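Gene product PA4716 (Pseudomonas aeruginosa, PDB 1U0K) is of unknown function but is probably an isomerase, perhaps an epimerase, of the PhzF kind. Local coordinates at residues Q124-C138 / P156-L168. Sequence-based numbering, arbitrary orientation.
Sequences QGRAEFGATPDAGTC and PPRVVSTGLPYLL
F129 and V160, a non-hydrogen-bonded pair of antiparallel strands, put their side chains on the same face of the sheet. V160 CG1 sits over the centre of the F129 ring, 4.2 Å from its centroid and 11° off the ring normal, a CH-pi contact, while V160 CG2 rests against F129 CD2 and CE2. With CG1 anti to the backbone N (chi1 -173°), V160 also presses that methyl on A127 CB. Helix 222-234 packs against this face through A230 and E234.

The R158 side chain crosses that of F129 at about a right angle, with the two planes 49° apart and F129 CB over one guanidinium face. A bend at chi3 turns the group back toward 124-138, where R158 NH2 donates to G130 O at 2.8 Å, in the guanidinium plane and on a carbonyl lone pair. R158 has another partner through NH1, Y235 OH.

The backbone pairing runs from E128 N to S161 O (2.8 Å) to V159 N bonded to A131 O, and G130 N reaches V159 O between them. Past it, P133 CG points into the notch formed by P157 CB (3.8 Å) and L167 CD2, slightly farther off. C138 SG, from the first turn of helix 135-144, rests against P157 CG (3.6 Å), and one water donates to both P133 O and P157 O. At the other end T162 OG1 donates to Q124 OE1 (2.8 Å), coming from above the amide plane; Q124 NE2 is held by G222 O. The Q124 side chain lies about 10 Å from that of E48, the predicted active-site residue.

Polar bonds thus join strand 117-129 to the 158-161/166-170 hairpin in register, apolar side chains pack beside them, and the G130 carbonyl and Y235 hydroxyl probably help to stabilise the R158 charge.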
# COMPACT_ATOMS: atom_id res chain seq x y z
N GLN A 124 15.68 -4.20 -22.30
CA GLN A 124 15.95 -5.17 -21.24
C GLN A 124 16.99 -6.23 -21.61
O GLN A 124 17.34 -7.07 -20.79
CB GLN A 124 14.65 -5.85 -20.81
CG GLN A 124 13.61 -4.86 -20.28
CD GLN A 124 12.52 -5.53 -19.48
OE1 GLN A 124 12.37 -6.75 -19.50
NE2 GLN A 124 11.75 -4.73 -18.75
N GLY A 125 17.49 -6.18 -22.84
CA GLY A 125 18.44 -7.17 -23.32
C GLY A 125 17.72 -8.46 -23.66
O GLY A 125 16.49 -8.50 -23.72
N ARG A 126 18.47 -9.52 -23.92
CA ARG A 126 17.84 -10.79 -24.27
C ARG A 126 17.44 -11.54 -23.02
O ARG A 126 18.13 -11.51 -22.01
CB ARG A 126 18.72 -11.64 -25.18
CG ARG A 126 20.02 -12.14 -24.61
CD ARG A 126 20.89 -12.80 -25.68
NE ARG A 126 21.12 -11.93 -26.85
CZ ARG A 126 21.97 -10.90 -26.89
NH1 ARG A 126 22.72 -10.58 -25.83
NH2 ARG A 126 22.08 -10.18 -28.00
N ALA A 127 16.30 -12.21 -23.12
CA ALA A 127 15.77 -12.98 -22.01
C ALA A 127 16.57 -14.26 -21.87
O ALA A 127 16.99 -14.85 -22.86
CB ALA A 127 14.31 -13.27 -22.23
N GLU A 128 16.78 -14.67 -20.62
CA GLU A 128 17.42 -15.94 -20.30
C GLU A 128 16.35 -16.95 -19.92
O GLU A 128 15.56 -16.72 -19.00
CB GLU A 128 18.41 -15.75 -19.16
CG GLU A 128 19.45 -16.85 -19.06
CD GLU A 128 20.33 -16.74 -17.82
OE1 GLU A 128 20.79 -15.62 -17.51
OE2 GLU A 128 20.55 -17.77 -17.16
N PHE A 129 16.32 -18.07 -20.65
CA PHE A 129 15.37 -19.15 -20.41
C PHE A 129 16.00 -20.19 -19.50
O PHE A 129 17.06 -20.73 -19.81
CB PHE A 129 14.94 -19.78 -21.74
CG PHE A 129 14.03 -18.91 -22.54
CD1 PHE A 129 14.54 -17.82 -23.23
CD2 PHE A 129 12.67 -19.14 -22.57
CE1 PHE A 129 13.70 -17.00 -23.96
CE2 PHE A 129 11.83 -18.33 -23.29
CZ PHE A 129 12.35 -17.25 -23.99
N GLY A 130 15.36 -20.44 -18.37
CA GLY A 130 15.92 -21.26 -17.32
C GLY A 130 15.19 -22.58 -17.17
O GLY A 130 14.89 -23.25 -18.16
N ALA A 131 14.90 -22.94 -15.93
CA ALA A 131 14.37 -24.25 -15.60
C ALA A 131 13.02 -24.50 -16.26
O ALA A 131 12.26 -23.57 -16.54
CB ALA A 131 14.25 -24.42 -14.09
N THR A 132 12.76 -25.77 -16.51
CA THR A 132 11.47 -26.25 -16.96
C THR A 132 10.96 -27.20 -15.87
O THR A 132 11.56 -28.23 -15.65
CB THR A 132 11.65 -27.03 -18.28
OG1 THR A 132 12.19 -26.17 -19.29
CG2 THR A 132 10.32 -27.47 -18.85
N PRO A 133 9.88 -26.85 -15.17
CA PRO A 133 9.34 -27.75 -14.15
C PRO A 133 8.83 -29.05 -14.77
O PRO A 133 8.30 -29.02 -15.89
CB PRO A 133 8.19 -26.96 -13.53
CG PRO A 133 7.87 -25.90 -14.48
CD PRO A 133 9.10 -25.60 -15.25
N ASP A 134 9.01 -30.15 -14.05
CA ASP A 134 8.47 -31.45 -14.48
C ASP A 134 6.95 -31.45 -14.36
O ASP A 134 6.33 -30.48 -13.90
CB ASP A 134 9.15 -32.64 -13.77
CG ASP A 134 8.98 -32.63 -12.25
OD1 ASP A 134 8.03 -32.04 -11.73
OD2 ASP A 134 9.78 -33.24 -11.51
N ALA A 135 6.32 -32.53 -14.82
CA ALA A 135 4.87 -32.57 -14.93
C ALA A 135 4.17 -32.45 -13.57
O ALA A 135 3.16 -31.77 -13.44
CB ALA A 135 4.45 -33.85 -15.63
N GLY A 136 4.72 -33.12 -12.56
CA GLY A 136 4.15 -33.07 -11.22
C GLY A 136 4.24 -31.68 -10.61
O GLY A 136 3.31 -31.22 -9.95
N THR A 137 5.35 -31.00 -10.87
CA THR A 137 5.57 -29.65 -10.36
C THR A 137 4.62 -28.65 -10.99
O THR A 137 4.11 -27.76 -10.32
CB THR A 137 7.03 -29.24 -10.59
OG1 THR A 137 7.91 -30.13 -9.90
CG2 THR A 137 7.32 -27.86 -9.99
N CYS A 138 4.39 -28.78 -12.30
CA CYS A 138 3.46 -27.89 -13.00
C CYS A 138 2.07 -27.97 -12.36
O CYS A 138 1.41 -26.96 -12.14
CB CYS A 138 3.37 -28.26 -14.49
SG CYS A 138 4.88 -27.99 -15.46
N PRO A 156 4.82 -24.97 -22.31
CA PRO A 156 5.56 -25.36 -21.11
C PRO A 156 5.71 -24.20 -20.13
O PRO A 156 6.15 -23.12 -20.55
CB PRO A 156 6.92 -25.80 -21.67
CG PRO A 156 7.06 -25.05 -22.98
CD PRO A 156 5.68 -24.86 -23.49
N PRO A 157 5.33 -24.38 -18.87
CA PRO A 157 5.78 -23.44 -17.85
C PRO A 157 7.29 -23.38 -17.89
O PRO A 157 7.96 -24.41 -18.05
CB PRO A 157 5.27 -24.07 -16.55
CG PRO A 157 4.07 -24.84 -16.97
CD PRO A 157 4.46 -25.43 -18.31
N ARG A 158 7.83 -22.17 -17.82
CA ARG A 158 9.27 -21.99 -17.79
C ARG A 158 9.67 -20.77 -17.02
O ARG A 158 8.93 -19.81 -16.95
CB ARG A 158 9.83 -21.90 -19.20
CG ARG A 158 10.07 -23.27 -19.77
CD ARG A 158 11.02 -23.29 -20.85
NE ARG A 158 12.41 -23.30 -20.43
CZ ARG A 158 13.39 -23.20 -21.30
NH1 ARG A 158 13.10 -23.08 -22.59
NH2 ARG A 158 14.65 -23.23 -20.92
N VAL A 159 10.86 -20.83 -16.45
CA VAL A 159 11.45 -19.68 -15.78
C VAL A 159 12.11 -18.84 -16.86
O VAL A 159 12.94 -19.33 -17.60
CB VAL A 159 12.46 -20.12 -14.72
CG1 VAL A 159 13.09 -18.90 -14.03
CG2 VAL A 159 11.79 -21.03 -13.70
N VAL A 160 11.70 -17.58 -16.95
CA VAL A 160 12.25 -16.65 -17.95
C VAL A 160 12.60 -15.35 -17.23
O VAL A 160 11.87 -14.92 -16.33
CB VAL A 160 11.26 -16.39 -19.09
CG1 VAL A 160 11.91 -15.56 -20.19
CG2 VAL A 160 10.73 -17.72 -19.68
N SER A 161 13.71 -14.73 -17.62
CA SER A 161 14.28 -13.62 -16.86
C SER A 161 14.99 -12.60 -17.75
O SER A 161 15.71 -12.96 -18.67
CB SER A 161 15.29 -14.16 -15.86
OG SER A 161 15.73 -13.15 -14.97
N THR A 162 14.75 -11.32 -17.47
CA THR A 162 15.61 -10.25 -17.97
C THR A 162 16.29 -9.55 -16.78
O THR A 162 16.71 -8.40 -16.90
CB THR A 162 14.79 -9.23 -18.78
OG1 THR A 162 13.66 -8.78 -18.02
CG2 THR A 162 14.19 -9.86 -20.01
N GLY A 163 16.43 -10.28 -15.67
CA GLY A 163 16.97 -9.76 -14.42
C GLY A 163 16.36 -10.48 -13.23
O GLY A 163 17.05 -11.20 -12.47
N LEU A 164 15.05 -10.32 -13.11
CA LEU A 164 14.27 -10.93 -12.05
C LEU A 164 13.52 -12.13 -12.64
O LEU A 164 12.61 -11.95 -13.45
CB LEU A 164 13.28 -9.91 -11.48
CG LEU A 164 12.39 -10.32 -10.31
CD1 LEU A 164 13.20 -10.73 -9.09
CD2 LEU A 164 11.44 -9.18 -9.97
N PRO A 165 13.91 -13.35 -12.26
CA PRO A 165 13.31 -14.55 -12.86
C PRO A 165 11.87 -14.84 -12.41
O PRO A 165 11.59 -14.95 -11.22
CB PRO A 165 14.25 -15.68 -12.40
CG PRO A 165 14.88 -15.18 -11.15
CD PRO A 165 14.93 -13.69 -11.26
N TYR A 166 10.98 -14.97 -13.39
CA TYR A 166 9.60 -15.37 -13.16
C TYR A 166 9.39 -16.78 -13.67
O TYR A 166 9.87 -17.12 -14.73
CB TYR A 166 8.64 -14.46 -13.90
CG TYR A 166 8.56 -13.07 -13.32
CD1 TYR A 166 9.48 -12.09 -13.67
CD2 TYR A 166 7.56 -12.74 -12.41
CE1 TYR A 166 9.41 -10.81 -13.14
CE2 TYR A 166 7.48 -11.46 -11.87
CZ TYR A 166 8.41 -10.51 -12.24
OH TYR A 166 8.34 -9.24 -11.71
N LEU A 167 8.67 -17.59 -12.91
CA LEU A 167 8.07 -18.81 -13.45
C LEU A 167 6.83 -18.35 -14.20
O LEU A 167 5.87 -17.89 -13.59
CB LEU A 167 7.69 -19.76 -12.32
CG LEU A 167 7.55 -21.28 -12.55
CD1 LEU A 167 6.38 -21.85 -11.76
CD2 LEU A 167 7.49 -21.68 -14.03
N LEU A 168 6.86 -18.43 -15.52
CA LEU A 168 5.69 -18.15 -16.34
C LEU A 168 4.84 -19.43 -16.38
O LEU A 168 5.34 -20.49 -16.73
CB LEU A 168 6.09 -17.72 -17.74
CG LEU A 168 7.09 -16.56 -17.84
CD1 LEU A 168 7.31 -16.20 -19.30
CD2 LEU A 168 6.59 -15.35 -17.05
O HOH W 1 7.32 -27.36 -17.96